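Local structure of probable benzoylformate decarboxylase (Rhodococcus jostii, 7ORX) at residues N194-T199 against E326-M331; L208-A213 against A221-L226; L274-P279 against A319-T324. The protein belongs to the thiamine diphosphate-dependent enzyme family and binds thiamine diphosphate and a sodium ion. All coordinates share one frame; numbering follows the deposited sequence.

Contact 1: N194-T199 against E326-M331; sequences NDLIET and EILANM
Two helices pack here with Ile197 facing Leu328: the axes of 194-199 and 326-331 pass 10.6 Å apart and cross at -51°. The CA atoms of Ile197 and Leu328 are 6.8 Å apart, and no hydrogen bond joins the two segments. The Leu328 side chain does most of the touching on its helix, through one methyl. Leu328 CD2 sits 3.9 Å from Leu196 CB and 4.0 Å from Ile197 CG2, so a single branch meets two successive residues. CG of Leu328 lies anti to its carbonyl carbon (chi1 -69°), which carries that methyl towards helix 190-202. The side chains of Ile197 and Leu328 run past each other in opposite directions. Both helices belong to the central domain, a Rossmann-like fold with a six-stranded parallel sheet, and Leu196 also touches Ile299 on strand 297-302 of that sheet. Leu196 and Leu328 are buried. Ile197 is partly exposed, and its CD1 lies 4.2 Å from Met331 O. Within helix 190-202, Asp195 O accepts both Thr199 N and Thr199 OG1, the hydroxyl at 2.6 Å. The two donors approach from opposite faces of the carbonyl plane. At the far side of helix 321-331, Ala329 O accepts a hydrogen bond from Lys229 NZ.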
# COMPACT_ATOMS: atom_id res chain seq x y z
N ASN C 194 1.33 30.22 -29.98
CA ASN C 194 1.42 31.68 -30.25
C ASN C 194 1.55 32.43 -28.91
O ASN C 194 2.24 33.46 -28.91
CB ASN C 194 0.27 32.19 -31.12
CG ASN C 194 0.22 31.53 -32.48
OD1 ASN C 194 1.22 31.35 -33.17
ND2 ASN C 194 -0.96 31.08 -32.84
N ASP C 195 0.99 31.90 -27.81
CA ASP C 195 1.18 32.43 -26.42
C ASP C 195 2.65 32.28 -26.00
O ASP C 195 3.20 33.27 -25.52
CB ASP C 195 0.33 31.72 -25.37
CG ASP C 195 -1.16 31.81 -25.64
OD1 ASP C 195 -1.66 32.91 -26.03
OD2 ASP C 195 -1.82 30.75 -25.49
N LEU C 196 3.22 31.07 -26.13
CA LEU C 196 4.65 30.80 -25.85
C LEU C 196 5.51 31.76 -26.67
O LEU C 196 6.38 32.40 -26.05
CB LEU C 196 5.03 29.35 -26.17
CG LEU C 196 5.08 28.36 -25.00
CD1 LEU C 196 5.62 29.01 -23.74
CD2 LEU C 196 3.73 27.77 -24.68
N ILE C 197 5.29 31.90 -27.99
CA ILE C 197 6.21 32.69 -28.85
C ILE C 197 6.02 34.18 -28.54
O ILE C 197 7.02 34.88 -28.48
CB ILE C 197 6.18 32.36 -30.36
CG1 ILE C 197 5.34 33.36 -31.14
CG2 ILE C 197 5.79 30.91 -30.64
CD1 ILE C 197 5.94 33.77 -32.47
N GLU C 198 4.81 34.65 -28.30
CA GLU C 198 4.60 36.06 -27.87
C GLU C 198 5.42 36.29 -26.60
O GLU C 198 6.30 37.14 -26.63
CB GLU C 198 3.12 36.41 -27.66
CG GLU C 198 2.89 37.90 -27.45
CD GLU C 198 1.60 38.46 -28.09
OE1 GLU C 198 0.55 37.72 -28.21
OE2 GLU C 198 1.60 39.66 -28.49
N THR C 199 5.24 35.48 -25.55
CA THR C 199 5.94 35.65 -24.25
C THR C 199 7.46 35.66 -24.45
O THR C 199 8.15 36.40 -23.70
CB THR C 199 5.63 34.53 -23.26
OG1 THR C 199 4.25 34.21 -23.34
CG2 THR C 199 5.95 34.90 -21.83
N GLU C 326 11.35 22.06 -30.90
CA GLU C 326 11.48 22.05 -32.38
C GLU C 326 10.61 23.18 -32.94
O GLU C 326 11.14 24.00 -33.69
CB GLU C 326 11.10 20.68 -32.95
CG GLU C 326 11.13 20.62 -34.47
CD GLU C 326 10.58 19.35 -35.13
OE1 GLU C 326 10.40 18.31 -34.43
OE2 GLU C 326 10.33 19.39 -36.38
N ILE C 327 9.34 23.21 -32.54
CA ILE C 327 8.35 24.23 -33.02
C ILE C 327 8.90 25.62 -32.66
O ILE C 327 8.96 26.48 -33.58
CB ILE C 327 6.94 23.97 -32.46
CG1 ILE C 327 6.10 23.05 -33.36
CG2 ILE C 327 6.22 25.27 -32.21
CD1 ILE C 327 5.67 21.73 -32.71
N LEU C 328 9.26 25.85 -31.40
CA LEU C 328 9.61 27.21 -30.93
C LEU C 328 10.89 27.65 -31.66
O LEU C 328 10.97 28.81 -32.07
CB LEU C 328 9.88 27.20 -29.44
CG LEU C 328 8.71 26.95 -28.51
CD1 LEU C 328 9.25 26.88 -27.07
CD2 LEU C 328 7.68 28.05 -28.65
N ALA C 329 11.86 26.75 -31.77
CA ALA C 329 13.17 27.01 -32.38
C ALA C 329 12.98 27.44 -33.84
O ALA C 329 13.71 28.31 -34.30
CB ALA C 329 14.04 25.77 -32.29
N ASN C 330 12.03 26.84 -34.54
CA ASN C 330 11.87 27.09 -36.00
C ASN C 330 10.97 28.31 -36.24
O ASN C 330 10.95 28.74 -37.40
CB ASN C 330 11.43 25.84 -36.75
CG ASN C 330 12.55 24.82 -36.84
OD1 ASN C 330 13.71 25.13 -37.18
ND2 ASN C 330 12.24 23.59 -36.49
N MET C 331 10.32 28.89 -35.22
CA MET C 331 9.26 29.90 -35.43
C MET C 331 9.45 31.21 -34.65
O MET C 331 8.88 32.24 -35.11
CB MET C 331 7.89 29.31 -35.12
CG MET C 331 7.19 28.79 -36.35
SD MET C 331 5.41 28.48 -35.94
CE MET C 331 4.71 28.10 -37.55

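Contact 2: L208-A213 against A221-L226; sequences LVLGPA and ADAVLL
Leu208 and Leu210 project from one face of the strand onto helix 221-226, and each makes its closest touch with a CD1 methyl. CD1 of Leu208 lies 3.9 Å from Leu226 CD2 and 4.1 Å from Leu226 CG, so it rests against the branched end of that leucine. CD1 of Leu210 meets the CB of Ala223 at 3.8 Å. The backbones are nearest here, with the CA atoms of Leu210 and Ala223 8.4 Å apart, consistent with the small alanine side chain. All four residues are buried, their side chains are apolar, and no hydrogen bond crosses. Leu226 holds its CG anti to the backbone N (chi1 179°), which extends the side chain towards the strand. Strand and helix run nearly antiparallel, at 167°. This is the first half of a beta-alpha-beta crossover: helix 220-230 leads back to strand 234-236, which pairs in parallel with strand 206-210 in the Rossmann-like sheet. Further out, the strand is held on both edges by backbone hydrogen bonds, Leu208 and Leu210 to Trp235 on one side and Val209 to Leu274 and Val276 on the other. Leu210 also touches Val234 and Pro244. On the helix, Leu226 reaches Leu325 of helix 321-331.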
# COMPACT_ATOMS: atom_id res chain seq x y z
N LEU C 208 17.07 30.45 -20.69
CA LEU C 208 16.64 29.06 -20.84
C LEU C 208 17.27 28.25 -19.72
O LEU C 208 18.49 28.33 -19.57
CB LEU C 208 17.13 28.49 -22.17
CG LEU C 208 16.63 29.18 -23.43
CD1 LEU C 208 16.53 28.13 -24.54
CD2 LEU C 208 15.28 29.86 -23.22
N VAL C 209 16.48 27.47 -19.00
CA VAL C 209 17.01 26.50 -18.02
C VAL C 209 16.60 25.13 -18.54
O VAL C 209 15.45 25.03 -18.87
CB VAL C 209 16.44 26.78 -16.63
CG1 VAL C 209 16.90 25.77 -15.61
CG2 VAL C 209 16.77 28.20 -16.21
N LEU C 210 17.54 24.21 -18.75
CA LEU C 210 17.29 22.98 -19.52
C LEU C 210 17.51 21.77 -18.62
O LEU C 210 18.46 21.75 -17.84
CB LEU C 210 18.19 22.93 -20.75
CG LEU C 210 17.91 24.03 -21.78
CD1 LEU C 210 18.78 23.92 -23.03
CD2 LEU C 210 16.48 24.05 -22.19
N GLY C 211 16.65 20.77 -18.78
CA GLY C 211 16.68 19.55 -17.96
C GLY C 211 16.89 18.32 -18.81
O GLY C 211 16.96 18.38 -20.04
N PRO C 212 16.92 17.15 -18.14
CA PRO C 212 17.37 15.91 -18.75
C PRO C 212 16.48 15.59 -19.93
O PRO C 212 16.99 15.01 -20.89
CB PRO C 212 17.34 14.84 -17.65
CG PRO C 212 16.66 15.46 -16.48
CD PRO C 212 16.57 16.96 -16.74
N ALA C 213 15.18 15.91 -19.85
CA ALA C 213 14.22 15.47 -20.89
C ALA C 213 14.57 16.10 -22.24
O ALA C 213 14.23 15.54 -23.22
CB ALA C 213 12.82 15.79 -20.48
N ALA C 221 20.07 20.03 -30.42
CA ALA C 221 20.18 20.94 -31.59
C ALA C 221 19.10 22.04 -31.61
O ALA C 221 19.46 23.19 -31.99
CB ALA C 221 20.09 20.14 -32.87
N ASP C 222 17.85 21.71 -31.26
CA ASP C 222 16.72 22.67 -31.31
C ASP C 222 16.80 23.63 -30.12
O ASP C 222 16.47 24.80 -30.25
CB ASP C 222 15.37 21.92 -31.37
CG ASP C 222 15.20 21.11 -32.65
OD1 ASP C 222 15.42 21.70 -33.74
OD2 ASP C 222 14.80 19.90 -32.58
N ALA C 223 17.23 23.14 -28.96
CA ALA C 223 17.56 24.00 -27.81
C ALA C 223 18.65 24.99 -28.25
O ALA C 223 18.55 26.19 -27.92
CB ALA C 223 18.05 23.15 -26.69
N VAL C 224 19.67 24.51 -28.97
CA VAL C 224 20.78 25.37 -29.46
C VAL C 224 20.17 26.44 -30.35
O VAL C 224 20.46 27.63 -30.13
CB VAL C 224 21.88 24.60 -30.19
CG1 VAL C 224 22.67 25.51 -31.11
CG2 VAL C 224 22.81 23.88 -29.22
N LEU C 225 19.34 26.03 -31.32
CA LEU C 225 18.84 26.99 -32.33
C LEU C 225 18.00 28.06 -31.61
O LEU C 225 18.10 29.24 -31.95
CB LEU C 225 18.06 26.21 -33.38
CG LEU C 225 17.40 27.08 -34.45
CD1 LEU C 225 18.40 28.00 -35.14
CD2 LEU C 225 16.70 26.19 -35.45
N LEU C 226 17.26 27.66 -30.60
CA LEU C 226 16.37 28.57 -29.83
C LEU C 226 17.20 29.58 -29.04
O LEU C 226 16.86 30.75 -29.06
CB LEU C 226 15.47 27.74 -28.90
CG LEU C 226 14.52 28.56 -28.03
CD1 LEU C 226 13.62 29.44 -28.89
CD2 LEU C 226 13.66 27.66 -27.15

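Contact 3: L274-P279 against A319-T324; sequences LVVGAP and APVGST
Val321, in the first turn of helix 321-331, points its side chain at the end of strand 272-276, where it meets Val276 and Gly277. Val321 CB stands back, 4.6 Å from Val276 CG1, and the two methyls make the contact. Val321 CG1 lies anti to the backbone N (chi1 168°) and comes within 3.7 Å of Val276 CG1. The two valines cross at a slant, one methyl each at the meeting point. The other branch, Val321 CG2, lies beside its own backbone N and comes within 3.9 Å of Gly277 CA. Gly277 has no side chain, and the CG2 methyl of Val321 lies against its bare alpha carbon. The CA atoms of Gly277 and Val321 are 6.1 Å apart. The contact joins the carboxyl end of a central strand of the Rossmann-like sheet to the amino end of the helix that follows its last strand, 315-318. Val321 also touches Ala213 and Val214 of helix 212-216, and Val276 touches Val214, so the two valines share a buried apolar cluster with that helix. No hydrogen bond crosses between the segments. The helix start has its own bonds. Pro320 is the N-cap residue, and its O accepts Thr324 N at 3.1 Å and Thr324 OG1 at 2.6 Å. The two donors come from opposite faces of the carbonyl plane, the hydroxyl tilted 31° out of it. Gly322 N is hydrogen-bonded to Asp217 OD2. Ala319 packs on Ala185 of the second subunit.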
# COMPACT_ATOMS: atom_id res chain seq x y z
N LEU C 274 12.45 30.48 -18.81
CA LEU C 274 11.79 29.34 -19.47
C LEU C 274 12.54 28.07 -19.08
O LEU C 274 13.69 27.88 -19.50
CB LEU C 274 11.80 29.54 -20.98
CG LEU C 274 11.33 28.34 -21.78
CD1 LEU C 274 9.86 28.04 -21.49
CD2 LEU C 274 11.57 28.59 -23.26
N VAL C 275 11.91 27.22 -18.28
CA VAL C 275 12.46 25.90 -17.84
C VAL C 275 11.87 24.85 -18.76
O VAL C 275 10.69 24.69 -18.70
CB VAL C 275 12.11 25.59 -16.37
CG1 VAL C 275 12.60 24.20 -15.95
CG2 VAL C 275 12.63 26.68 -15.44
N VAL C 276 12.69 24.09 -19.48
CA VAL C 276 12.26 23.01 -20.40
C VAL C 276 12.83 21.67 -19.89
O VAL C 276 14.04 21.55 -19.68
CB VAL C 276 12.68 23.32 -21.84
CG1 VAL C 276 12.12 22.29 -22.79
CG2 VAL C 276 12.27 24.73 -22.25
N GLY C 277 11.96 20.72 -19.64
CA GLY C 277 12.34 19.33 -19.44
C GLY C 277 12.99 19.10 -18.11
O GLY C 277 13.86 18.16 -18.03
N ALA C 278 12.57 19.85 -17.08
CA ALA C 278 13.09 19.64 -15.71
C ALA C 278 11.98 19.89 -14.72
O ALA C 278 11.07 20.66 -15.01
CB ALA C 278 14.28 20.56 -15.39
N PRO C 279 12.08 19.34 -13.50
CA PRO C 279 11.22 19.76 -12.41
C PRO C 279 11.59 21.21 -12.12
O PRO C 279 12.61 21.67 -12.62
CB PRO C 279 11.56 18.86 -11.22
CG PRO C 279 12.39 17.73 -11.84
CD PRO C 279 13.05 18.31 -13.08
N ALA C 319 3.52 18.98 -22.12
CA ALA C 319 3.64 18.74 -23.57
C ALA C 319 4.95 18.04 -23.86
O ALA C 319 5.86 18.05 -23.02
CB ALA C 319 3.54 20.04 -24.32
N PRO C 320 5.10 17.40 -25.04
CA PRO C 320 6.35 16.75 -25.41
C PRO C 320 7.47 17.76 -25.61
O PRO C 320 7.26 18.73 -26.32
CB PRO C 320 5.96 16.03 -26.70
CG PRO C 320 4.51 15.84 -26.52
CD PRO C 320 4.08 17.22 -26.06
N VAL C 321 8.60 17.51 -24.97
CA VAL C 321 9.74 18.48 -24.92
C VAL C 321 10.35 18.60 -26.32
O VAL C 321 10.57 19.73 -26.76
CB VAL C 321 10.78 18.00 -23.87
CG1 VAL C 321 12.08 18.74 -23.95
CG2 VAL C 321 10.21 18.06 -22.47
N GLY C 322 10.59 17.45 -26.95
CA GLY C 322 11.07 17.33 -28.34
C GLY C 322 10.33 18.29 -29.24
O GLY C 322 10.92 19.31 -29.66
N SER C 323 9.06 18.00 -29.51
CA SER C 323 8.21 18.77 -30.45
C SER C 323 8.22 20.24 -30.06
O SER C 323 8.42 21.07 -30.95
CB SER C 323 6.78 18.29 -30.50
OG SER C 323 6.70 16.88 -30.45
N THR C 324 7.93 20.55 -28.80
CA THR C 324 7.71 21.94 -28.33
C THR C 324 8.93 22.77 -28.77
O THR C 324 8.76 23.75 -29.52
CB THR C 324 7.48 21.97 -26.82
OG1 THR C 324 6.35 21.14 -26.55
CG2 THR C 324 7.25 23.37 -26.29

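In the fold
All three contacts lie in the central domain. Contacts 2 and 3 meet the same sheet, with centres 8 Å apart. Their strands 206-210 and 272-276 are neighbours, and just beyond the strand ends a probable hydrogen bond runs from Gly211 N to Val276 O, 2.9 Å. Contacts 1 and 3 share helix 321-331, with centres 12 Å apart: contact 3 uses its start and contact 1 its later turns. Contacts 1 and 2 are 13 Å apart between centres and touch where Glu326, Ala329 and Asn330 pack on Asp222 and Leu225. The residues that line the thiamine diphosphate pockets and bind the sodium ion lie elsewhere in the chain, outside these six segments.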